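Local coordinates for polyprenyl synthetase (Zymomonas mobilis subsp. mobilis, PDB 4KKM), which probably catalyses the chain-elongating condensation of allylic diphosphates with isopentenyl diphosphate, building farnesyl and related prenyl diphosphates with the help of magnesium, at residues B[25-30]-B[72-77]; B[57-62]-B[135-140]; B[181-186]-B[203-208]; B[243-248]-B[285-290]. All coordinates share one frame; numbering follows the deposited sequence.

Contact 1: B[25-30]-B[72-77]; sequences VNLKTM and RPLLVV
Met30 and Leu74 form the centre of this junction, where the CG and sulfur of a thioether chain lie against one methyl branch of a leucine. Leu74 CD1 stands 3.7 Å from Met30 CG, and the sulfur SD of Met30 is just as near to that same methyl. Beyond the sulfur the methionine turns (chi3 -91°), which carries its CE along to Val77, 4.0 Å from the CG1 of that residue; the two side chains run past each other in opposite senses. The other branch of Leu74 serves a separate partner: its CD2 faces Leu27 CD1 at a looser 4.2 Å, the two leucines crossing at about a right angle.

These side chains have to span a considerable gap. The axes of 25-30 and 72-77 come no nearer than 11.9 Å, at 116° between their directions, and the closest CA atoms, those of Met30 and Leu74, are 7.9 Å apart. Both residues start out with CG anti to the backbone N and reach toward one another across it.

Helix 306-314 adds a second shell, with Ile311 against both Leu27 and Leu74 and Tyr307 against Met30. Met31, next along helix 24-45, also touches Leu74, and Leu91 of helix 87-109 backs Val77.

No hydrogen bond or ion pair crosses between the segments. The N-terminal helix is therefore joined to helix 71-80 here by dispersion and the exclusion of water, acting through methyl, methylene and sulfur atoms rather than through directional bonds.

Contact 2: B[57-62]-B[135-140]; sequences VEAMRY and VLSGDA
Met60 leaves its backbone with CG anti to the carbonyl carbon (chi1 -67°), runs on extended, and then bends at chi3 (76°), a turn that sets its terminal methyl against Ala140. CE of Met60 lies 3.6 Å from the CB of Ala140, with SD at nearly the same distance from it, so sulfur and methyl together straddle one small side chain. Nearer the backbone, Met60 CG packs 3.8 Å from Ser137 CB, whose other neighbour across the contact is Ala59 CB, also at 3.8 Å. Ser137 turns its OG along its own helix, where it is hydrogen-bonded to Ser133 O, and offers mainly carbon to the partner.

Small residues let the backbones approach: Met60 and Ser137 have their CA atoms 5.2 Å apart, and the axes pass at 8.8 Å with 72° between them. Cutting Met60 back to an alanine would probably open a gap beside Ala140, whose methyl would lose the sulfur and CE now packed on it.

Around this buried crossing, Val125 of helix 125-128 and Ile106 of helix 87-109 close over Ser137, Tyr62 is hydrogen-bonded to Pro123 in strand 122-123, and Val178 of the second subunit packs on Ala140.

Contact 3: B[181-186]-B[203-208]; sequences QAIDLA and QQLKTG
The calcium-bearing active site is bordered here by Asp184 and Lys206, which join helix 177-188 to the end of helix 196-206 by a salt bridge. Lys206 extends from its backbone (CG anti to N, chi1 -174°) and bends only at its last torsion, bringing NZ to 3.2 Å from Asp184 OD2; the hydrogen bond within this pair is weak. The other carboxylate oxygen, OD1, is paired with Lys271, so the aspartate lies between two lysines. Gln181 flanks the lysine chain, but it was modelled in two conformers, and its close approach to the methylenes is doubtful.

A calcium ion, bound by Asp108 and Asp114 of the first aspartate-rich motif, lies about 4 Å from the Asp184 side chain at its nearest atoms. Lys206 and Thr207 correspond to the Lys-Thr pair that, in relatives, helps bind the allylic diphosphate. At Thr207 the backbone leaves helical geometry before helix 208-221, and Gln203 NE2 donates to Thr207 OG1 (3.3 Å, 161°), a bond that probably helps to steady the break. With a leucine in place of Lys206, Asp184 OD2 would probably be left without its charged mate across the contact.

Away from the charges, Ile183 CD1 meets Leu205 CD1 at 3.9 Å, the two side chains crossing at about a right angle, and Arg53 of the second subunit packs on both residues.

Contact 4: B[243-248]-B[285-290]; sequences FQIADD and SQAQAL
Ile245 divides its two branches between Ala287 and Leu290, and the close packing of this contact depends on that division. Its CG2, anti to the backbone N, rests 3.9 Å from Ala287 CB. The longer branch leaves beside the backbone N, with CG1 anti to the carbonyl carbon (chi1 -64°), and carries CD1 to 3.8 Å from Leu290 CD1, meeting that leucine at about a right angle. Because Ala287 presents only a methyl, its CA can lie 6.1 Å from that of Ile245, and the axes of the two nearly antiparallel segments pass at 9.1 Å with 151° between them. Phe274 of helix 274-278 adds an aromatic neighbour to Ile245, while Leu241 and Ala242, one helical turn earlier, touch Leu290.

Both helices belong to the all-helical fold of the polyprenyl synthases. Asp247 and Asp248 begin the second aspartate-rich motif of the family, which in relatives takes part in binding magnesium and diphosphate. The isoleucine thus packs on helix 280-296 just before the motif begins on helix 226-253. Gln244 NE2 donates to Asp248 OD1 at 2.8 Å, reaching it from above the carboxylate plane with an angle of 144° at the hydrogen, and Asp248 OD2 accepts from Phe274 N, which fixes the carboxylate at both oxygens.

At Gln286 the packing slackens: it offers only its CB, 4.4 Å from Ile245 CD1, and its side chain leans on Leu278; Ser285 and Gln288 on the same helix are exposed to solvent.

Contacts 2, 3 and 4 are buried, whereas contact 1 is only partly so and relies on long side chains between well-separated helices. Contacts 1 and 2 interleave along the chain, joining successive early helices to different partners; their centres lie 26 Å apart and neither has a polar bond across it. Contact 3 alone carries charge between its segments, and it lies beside the calcium ion; like contact 2 it touches the second subunit. Contact 4 is apolar across its interface, yet it adjoins contact 3, where Gln203 CG packs 3.5 Å from Gln244 CB. Contacts 2 and 4 lie on opposite sides of the chain's centre.

Contact 1: B[25-30]-B[72-77]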
# COMPACT_ATOMS: atom_id res chain seq x y z
N VAL B 25 -26.86 0.15 24.35
CA VAL B 25 -26.08 -0.15 25.54
C VAL B 25 -25.03 -1.22 25.25
O VAL B 25 -23.86 -1.08 25.64
CB VAL B 25 -26.98 -0.60 26.72
CG1 VAL B 25 -26.14 -1.19 27.85
CG2 VAL B 25 -27.83 0.56 27.21
N ASN B 26 -25.44 -2.27 24.56
CA ASN B 26 -24.50 -3.29 24.14
C ASN B 26 -23.55 -2.75 23.08
O ASN B 26 -22.38 -3.13 23.04
CB ASN B 26 -25.24 -4.53 23.61
CG ASN B 26 -26.12 -5.17 24.67
OD1 ASN B 26 -27.34 -4.97 24.67
ND2 ASN B 26 -25.52 -5.93 25.57
N LEU B 27 -24.06 -1.86 22.22
CA LEU B 27 -23.22 -1.23 21.20
C LEU B 27 -22.07 -0.45 21.81
O LEU B 27 -20.92 -0.60 21.39
CB LEU B 27 -24.04 -0.32 20.28
CG LEU B 27 -23.19 0.39 19.23
CD1 LEU B 27 -22.42 -0.62 18.37
CD2 LEU B 27 -24.02 1.32 18.35
N LYS B 28 -22.38 0.39 22.80
CA LYS B 28 -21.34 1.16 23.49
C LYS B 28 -20.29 0.24 24.09
O LYS B 28 -19.09 0.51 24.00
CB LYS B 28 -21.94 2.03 24.59
CG LYS B 28 -20.96 3.07 25.14
CD LYS B 28 -21.32 3.51 26.55
CE LYS B 28 -20.61 4.80 26.91
NZ LYS B 28 -19.89 4.73 28.21
N THR B 29 -20.74 -0.85 24.70
CA THR B 29 -19.84 -1.83 25.29
C THR B 29 -18.94 -2.46 24.23
O THR B 29 -17.72 -2.53 24.41
CB THR B 29 -20.61 -2.93 26.05
OG1 THR B 29 -21.11 -2.40 27.28
CG2 THR B 29 -19.71 -4.11 26.34
N MET B 30 -19.53 -2.90 23.13
CA MET B 30 -18.74 -3.46 22.04
C MET B 30 -17.72 -2.45 21.52
O MET B 30 -16.57 -2.81 21.25
CB MET B 30 -19.64 -3.96 20.90
CG MET B 30 -18.86 -4.46 19.68
SD MET B 30 -19.88 -5.10 18.33
CE MET B 30 -19.97 -6.83 18.77
N ARG B 72 -14.44 1.32 11.53
CA ARG B 72 -14.22 0.27 10.55
C ARG B 72 -13.93 -1.11 11.18
O ARG B 72 -14.52 -2.10 10.78
CB ARG B 72 -13.20 0.71 9.49
CG ARG B 72 -13.78 1.80 8.58
CD ARG B 72 -12.72 2.74 8.00
NE ARG B 72 -13.34 3.92 7.40
CZ ARG B 72 -13.73 5.00 8.09
NH1 ARG B 72 -13.55 5.05 9.40
NH2 ARG B 72 -14.29 6.02 7.46
N PRO B 73 -13.03 -1.16 12.18
CA PRO B 73 -12.93 -2.42 12.94
C PRO B 73 -14.26 -2.86 13.54
O PRO B 73 -14.57 -4.06 13.54
CB PRO B 73 -11.93 -2.07 14.05
CG PRO B 73 -11.02 -1.06 13.40
CD PRO B 73 -11.91 -0.24 12.49
N LEU B 74 -15.05 -1.91 14.02
CA LEU B 74 -16.34 -2.23 14.63
C LEU B 74 -17.27 -2.90 13.61
O LEU B 74 -17.96 -3.87 13.94
CB LEU B 74 -17.00 -0.97 15.19
CG LEU B 74 -18.41 -1.13 15.76
CD1 LEU B 74 -18.38 -2.00 17.02
CD2 LEU B 74 -19.04 0.23 16.03
N LEU B 75 -17.29 -2.38 12.39
CA LEU B 75 -18.10 -2.98 11.33
C LEU B 75 -17.64 -4.39 10.98
O LEU B 75 -18.47 -5.28 10.75
CB LEU B 75 -18.06 -2.10 10.07
CG LEU B 75 -18.87 -0.80 10.15
CD1 LEU B 75 -18.54 0.10 8.97
CD2 LEU B 75 -20.36 -1.12 10.19
N VAL B 76 -16.33 -4.59 10.92
CA VAL B 76 -15.80 -5.93 10.66
C VAL B 76 -16.24 -6.90 11.76
O VAL B 76 -16.78 -7.97 11.47
CB VAL B 76 -14.25 -5.92 10.58
CG1 VAL B 76 -13.73 -7.36 10.53
CG2 VAL B 76 -13.79 -5.13 9.37
N VAL B 77 -16.03 -6.50 13.01
CA VAL B 77 -16.38 -7.34 14.15
C VAL B 77 -17.88 -7.65 14.17
O VAL B 77 -18.28 -8.80 14.36
CB VAL B 77 -15.95 -6.67 15.49
CG1 VAL B 77 -16.60 -7.38 16.68
CG2 VAL B 77 -14.43 -6.65 15.63

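Contact 2: B[57-62]-B[135-140]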
# COMPACT_ATOMS: atom_id res chain seq x y z
N VAL B 57 8.52 4.08 13.17
CA VAL B 57 7.60 3.22 13.91
C VAL B 57 6.89 3.99 15.02
O VAL B 57 5.72 3.75 15.31
CB VAL B 57 8.32 1.96 14.45
CG1 VAL B 57 7.36 1.08 15.23
CG2 VAL B 57 8.96 1.18 13.30
N GLU B 58 7.59 4.93 15.66
CA GLU B 58 6.92 5.75 16.67
C GLU B 58 5.83 6.62 16.04
O GLU B 58 4.79 6.85 16.65
CB GLU B 58 7.93 6.58 17.49
CG GLU B 58 8.70 5.71 18.49
CD GLU B 58 9.77 6.47 19.25
OE1 GLU B 58 10.16 7.57 18.81
OE2 GLU B 58 10.21 5.95 20.30
N ALA B 59 6.06 7.07 14.80
CA ALA B 59 5.06 7.83 14.05
C ALA B 59 3.86 6.95 13.70
O ALA B 59 2.70 7.38 13.80
CB ALA B 59 5.67 8.44 12.78
N MET B 60 4.14 5.72 13.29
CA MET B 60 3.07 4.77 12.98
C MET B 60 2.23 4.50 14.22
O MET B 60 1.00 4.47 14.16
CB MET B 60 3.65 3.46 12.43
CG MET B 60 4.33 3.59 11.06
SD MET B 60 5.27 2.12 10.59
CE MET B 60 3.94 1.01 10.09
N ARG B 61 2.90 4.31 15.35
CA ARG B 61 2.20 4.04 16.60
C ARG B 61 1.38 5.24 17.05
O ARG B 61 0.24 5.10 17.50
CB ARG B 61 3.19 3.64 17.70
CG ARG B 61 3.81 2.26 17.49
CD ARG B 61 4.98 2.00 18.45
NE ARG B 61 4.54 1.94 19.84
CZ ARG B 61 4.14 0.82 20.46
NH1 ARG B 61 4.12 -0.33 19.81
NH2 ARG B 61 3.75 0.87 21.73
N TYR B 62 1.97 6.42 16.93
CA TYR B 62 1.28 7.65 17.30
C TYR B 62 -0.02 7.81 16.52
O TYR B 62 -1.05 8.21 17.08
CB TYR B 62 2.18 8.86 17.05
CG TYR B 62 1.50 10.18 17.34
CD1 TYR B 62 1.42 10.67 18.63
CD2 TYR B 62 0.95 10.93 16.31
CE1 TYR B 62 0.80 11.88 18.89
CE2 TYR B 62 0.33 12.13 16.56
CZ TYR B 62 0.26 12.60 17.85
OH TYR B 62 -0.36 13.80 18.10
N VAL B 135 4.69 11.20 5.48
CA VAL B 135 4.66 10.49 4.21
C VAL B 135 5.01 9.01 4.42
O VAL B 135 4.26 8.12 4.01
CB VAL B 135 5.64 11.11 3.19
CG1 VAL B 135 5.72 10.26 1.93
CG2 VAL B 135 5.23 12.55 2.86
N LEU B 136 6.13 8.76 5.09
CA LEU B 136 6.64 7.39 5.28
C LEU B 136 5.79 6.53 6.21
O LEU B 136 5.54 5.36 5.92
CB LEU B 136 8.09 7.42 5.78
CG LEU B 136 9.12 8.00 4.80
CD1 LEU B 136 10.53 7.89 5.36
CD2 LEU B 136 9.03 7.32 3.43
N SER B 137 5.34 7.10 7.32
CA SER B 137 4.51 6.32 8.25
C SER B 137 3.22 5.88 7.57
O SER B 137 2.75 4.75 7.78
CB SER B 137 4.22 7.11 9.54
OG SER B 137 3.54 8.33 9.27
N GLY B 138 2.64 6.76 6.76
CA GLY B 138 1.47 6.38 5.98
C GLY B 138 1.81 5.29 4.98
O GLY B 138 1.09 4.30 4.84
N ASP B 139 2.93 5.46 4.27
CA ASP B 139 3.36 4.47 3.29
C ASP B 139 3.54 3.08 3.91
O ASP B 139 3.13 2.07 3.34
CB ASP B 139 4.63 4.93 2.56
CG ASP B 139 4.37 6.05 1.57
OD1 ASP B 139 3.18 6.24 1.22
OD2 ASP B 139 5.33 6.72 1.13
N ALA B 140 4.14 3.05 5.10
CA ALA B 140 4.41 1.78 5.78
C ALA B 140 3.13 1.14 6.28
O ALA B 140 2.99 -0.08 6.29
CB ALA B 140 5.39 2.00 6.94

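Contact 3: B[181-186]-B[203-208]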
# COMPACT_ATOMS: atom_id res chain seq x y z
N GLN B 181 -10.42 10.17 -2.90
CA GLN B 181 -9.57 11.28 -2.46
C GLN B 181 -9.24 12.20 -3.63
O GLN B 181 -9.20 13.42 -3.48
CB GLN B 181 -8.27 10.75 -1.83
CG GLN B 181 -8.42 10.14 -0.45
CD GLN B 181 -8.83 11.16 0.60
OE1 GLN B 181 -9.91 11.73 0.53
NE2 GLN B 181 -7.95 11.40 1.57
N ALA B 182 -8.99 11.59 -4.78
CA ALA B 182 -8.64 12.33 -5.99
C ALA B 182 -9.81 13.17 -6.50
O ALA B 182 -9.61 14.31 -6.91
CB ALA B 182 -8.16 11.39 -7.09
N ILE B 183 -11.01 12.60 -6.49
CA ILE B 183 -12.20 13.35 -6.92
C ILE B 183 -12.41 14.55 -6.00
O ILE B 183 -12.73 15.65 -6.45
CB ILE B 183 -13.47 12.47 -6.96
CG1 ILE B 183 -13.30 11.36 -7.99
CG2 ILE B 183 -14.70 13.32 -7.29
CD1 ILE B 183 -14.45 10.38 -8.02
N ASP B 184 -12.20 14.34 -4.70
CA ASP B 184 -12.35 15.43 -3.73
C ASP B 184 -11.32 16.52 -4.01
O ASP B 184 -11.64 17.71 -4.03
CB ASP B 184 -12.19 14.90 -2.31
CG ASP B 184 -13.02 15.68 -1.30
OD1 ASP B 184 -13.95 16.40 -1.72
OD2 ASP B 184 -12.74 15.57 -0.09
N LEU B 185 -10.07 16.12 -4.23
CA LEU B 185 -9.02 17.06 -4.59
C LEU B 185 -9.36 17.83 -5.88
O LEU B 185 -9.13 19.04 -5.97
CB LEU B 185 -7.69 16.32 -4.75
CG LEU B 185 -6.48 17.13 -5.24
CD1 LEU B 185 -6.12 18.20 -4.22
CD2 LEU B 185 -5.30 16.22 -5.51
N ALA B 186 -9.91 17.13 -6.86
CA ALA B 186 -10.34 17.77 -8.10
C ALA B 186 -11.43 18.82 -7.84
O ALA B 186 -11.42 19.89 -8.44
CB ALA B 186 -10.83 16.74 -9.09
N GLN B 203 -18.44 10.00 -2.83
CA GLN B 203 -18.68 9.32 -1.56
C GLN B 203 -18.46 7.81 -1.67
O GLN B 203 -17.80 7.22 -0.82
CB GLN B 203 -20.10 9.59 -1.04
CG GLN B 203 -20.42 8.91 0.30
CD GLN B 203 -20.86 7.46 0.15
OE1 GLN B 203 -21.70 7.14 -0.69
NE2 GLN B 203 -20.28 6.57 0.96
N GLN B 204 -19.03 7.20 -2.70
CA GLN B 204 -18.89 5.75 -2.91
C GLN B 204 -17.43 5.31 -2.85
O GLN B 204 -17.11 4.25 -2.30
CB GLN B 204 -19.49 5.33 -4.25
CG GLN B 204 -21.01 5.42 -4.33
CD GLN B 204 -21.52 5.24 -5.76
OE1 GLN B 204 -20.76 5.32 -6.72
NE2 GLN B 204 -22.83 4.99 -5.89
N LEU B 205 -16.55 6.12 -3.41
CA LEU B 205 -15.13 5.80 -3.42
C LEU B 205 -14.40 6.25 -2.15
O LEU B 205 -13.67 5.47 -1.53
CB LEU B 205 -14.44 6.40 -4.65
CG LEU B 205 -14.92 5.90 -6.02
CD1 LEU B 205 -14.13 6.59 -7.13
CD2 LEU B 205 -14.81 4.39 -6.12
N LYS B 206 -14.58 7.52 -1.77
CA LYS B 206 -13.81 8.12 -0.69
C LYS B 206 -14.04 7.48 0.68
O LYS B 206 -13.09 7.31 1.45
CB LYS B 206 -14.07 9.62 -0.59
CG LYS B 206 -13.17 10.32 0.43
CD LYS B 206 -13.33 11.83 0.39
CE LYS B 206 -12.63 12.50 1.57
NZ LYS B 206 -13.50 13.51 2.24
N THR B 207 -15.29 7.14 0.98
CA THR B 207 -15.60 6.46 2.24
C THR B 207 -16.35 5.14 2.04
O THR B 207 -16.21 4.22 2.85
CB THR B 207 -16.43 7.36 3.19
OG1 THR B 207 -17.64 7.74 2.54
CG2 THR B 207 -15.65 8.61 3.58
N GLY B 208 -17.15 5.06 0.98
CA GLY B 208 -17.93 3.86 0.69
C GLY B 208 -17.08 2.62 0.44
O GLY B 208 -17.47 1.51 0.81

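Contact 4: B[243-248]-B[285-290]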
# COMPACT_ATOMS: atom_id res chain seq x y z
N PHE B 243 -23.87 8.36 6.19
CA PHE B 243 -22.75 8.90 6.97
C PHE B 243 -22.23 10.21 6.35
O PHE B 243 -21.96 11.18 7.06
CB PHE B 243 -21.64 7.84 7.06
CG PHE B 243 -20.48 8.20 7.95
CD1 PHE B 243 -20.60 8.15 9.33
CD2 PHE B 243 -19.25 8.54 7.41
CE1 PHE B 243 -19.52 8.47 10.16
CE2 PHE B 243 -18.16 8.87 8.22
CZ PHE B 243 -18.30 8.83 9.60
N GLN B 244 -22.10 10.24 5.03
CA GLN B 244 -21.61 11.45 4.36
C GLN B 244 -22.64 12.58 4.42
O GLN B 244 -22.29 13.74 4.63
CB GLN B 244 -21.23 11.17 2.91
CG GLN B 244 -20.58 12.39 2.24
CD GLN B 244 -19.36 12.88 3.00
OE1 GLN B 244 -18.48 12.09 3.35
NE2 GLN B 244 -19.31 14.18 3.28
N ILE B 245 -23.91 12.23 4.21
CA ILE B 245 -24.97 13.23 4.30
C ILE B 245 -25.01 13.83 5.71
O ILE B 245 -25.05 15.05 5.86
CB ILE B 245 -26.35 12.64 3.93
CG1 ILE B 245 -26.34 12.21 2.46
CG2 ILE B 245 -27.43 13.68 4.16
CD1 ILE B 245 -27.65 11.63 1.98
N ALA B 246 -24.96 12.98 6.72
CA ALA B 246 -24.92 13.43 8.11
C ALA B 246 -23.69 14.31 8.36
O ALA B 246 -23.77 15.32 9.07
CB ALA B 246 -24.93 12.26 9.06
N ASP B 247 -22.56 13.93 7.77
CA ASP B 247 -21.34 14.72 7.89
C ASP B 247 -21.48 16.09 7.22
O ASP B 247 -21.04 17.09 7.78
CB ASP B 247 -20.13 13.97 7.31
CG ASP B 247 -19.65 12.87 8.23
OD1 ASP B 247 -20.09 12.83 9.40
OD2 ASP B 247 -18.83 12.03 7.79
N ASP B 248 -22.09 16.12 6.04
CA ASP B 248 -22.37 17.39 5.36
C ASP B 248 -23.27 18.27 6.23
O ASP B 248 -23.11 19.49 6.27
CB ASP B 248 -23.04 17.15 4.00
CG ASP B 248 -22.07 16.64 2.95
OD1 ASP B 248 -20.86 16.54 3.25
OD2 ASP B 248 -22.51 16.34 1.83
N SER B 285 -34.16 13.98 5.29
CA SER B 285 -35.06 12.85 5.08
C SER B 285 -34.36 11.70 4.38
O SER B 285 -34.65 10.53 4.65
CB SER B 285 -36.31 13.28 4.30
OG SER B 285 -35.97 13.69 2.99
N GLN B 286 -33.44 12.01 3.47
CA GLN B 286 -32.75 10.95 2.74
C GLN B 286 -31.77 10.20 3.64
O GLN B 286 -31.66 8.98 3.54
CB GLN B 286 -32.04 11.49 1.49
CG GLN B 286 -32.08 10.49 0.34
CD GLN B 286 -31.29 10.93 -0.87
OE1 GLN B 286 -31.53 12.01 -1.43
NE2 GLN B 286 -30.34 10.10 -1.29
N ALA B 287 -31.08 10.92 4.51
CA ALA B 287 -30.21 10.29 5.50
C ALA B 287 -31.01 9.29 6.34
O ALA B 287 -30.57 8.17 6.58
CB ALA B 287 -29.56 11.34 6.41
N GLN B 288 -32.19 9.71 6.75
CA GLN B 288 -33.06 8.86 7.56
C GLN B 288 -33.54 7.64 6.78
O GLN B 288 -33.51 6.52 7.29
CB GLN B 288 -34.26 9.66 8.06
CG GLN B 288 -34.98 9.01 9.21
CD GLN B 288 -34.04 8.67 10.36
OE1 GLN B 288 -33.35 9.55 10.88
NE2 GLN B 288 -34.01 7.40 10.74
N ALA B 289 -33.99 7.87 5.54
CA ALA B 289 -34.47 6.79 4.68
C ALA B 289 -33.36 5.77 4.42
O ALA B 289 -33.61 4.56 4.39
CB ALA B 289 -35.00 7.34 3.37
N LEU B 290 -32.14 6.26 4.26
CA LEU B 290 -30.99 5.41 3.99
C LEU B 290 -30.67 4.48 5.16
O LEU B 290 -30.24 3.34 4.97
CB LEU B 290 -29.77 6.26 3.65
CG LEU B 290 -29.78 6.82 2.23
CD1 LEU B 290 -28.87 8.02 2.13
CD2 LEU B 290 -29.38 5.74 1.24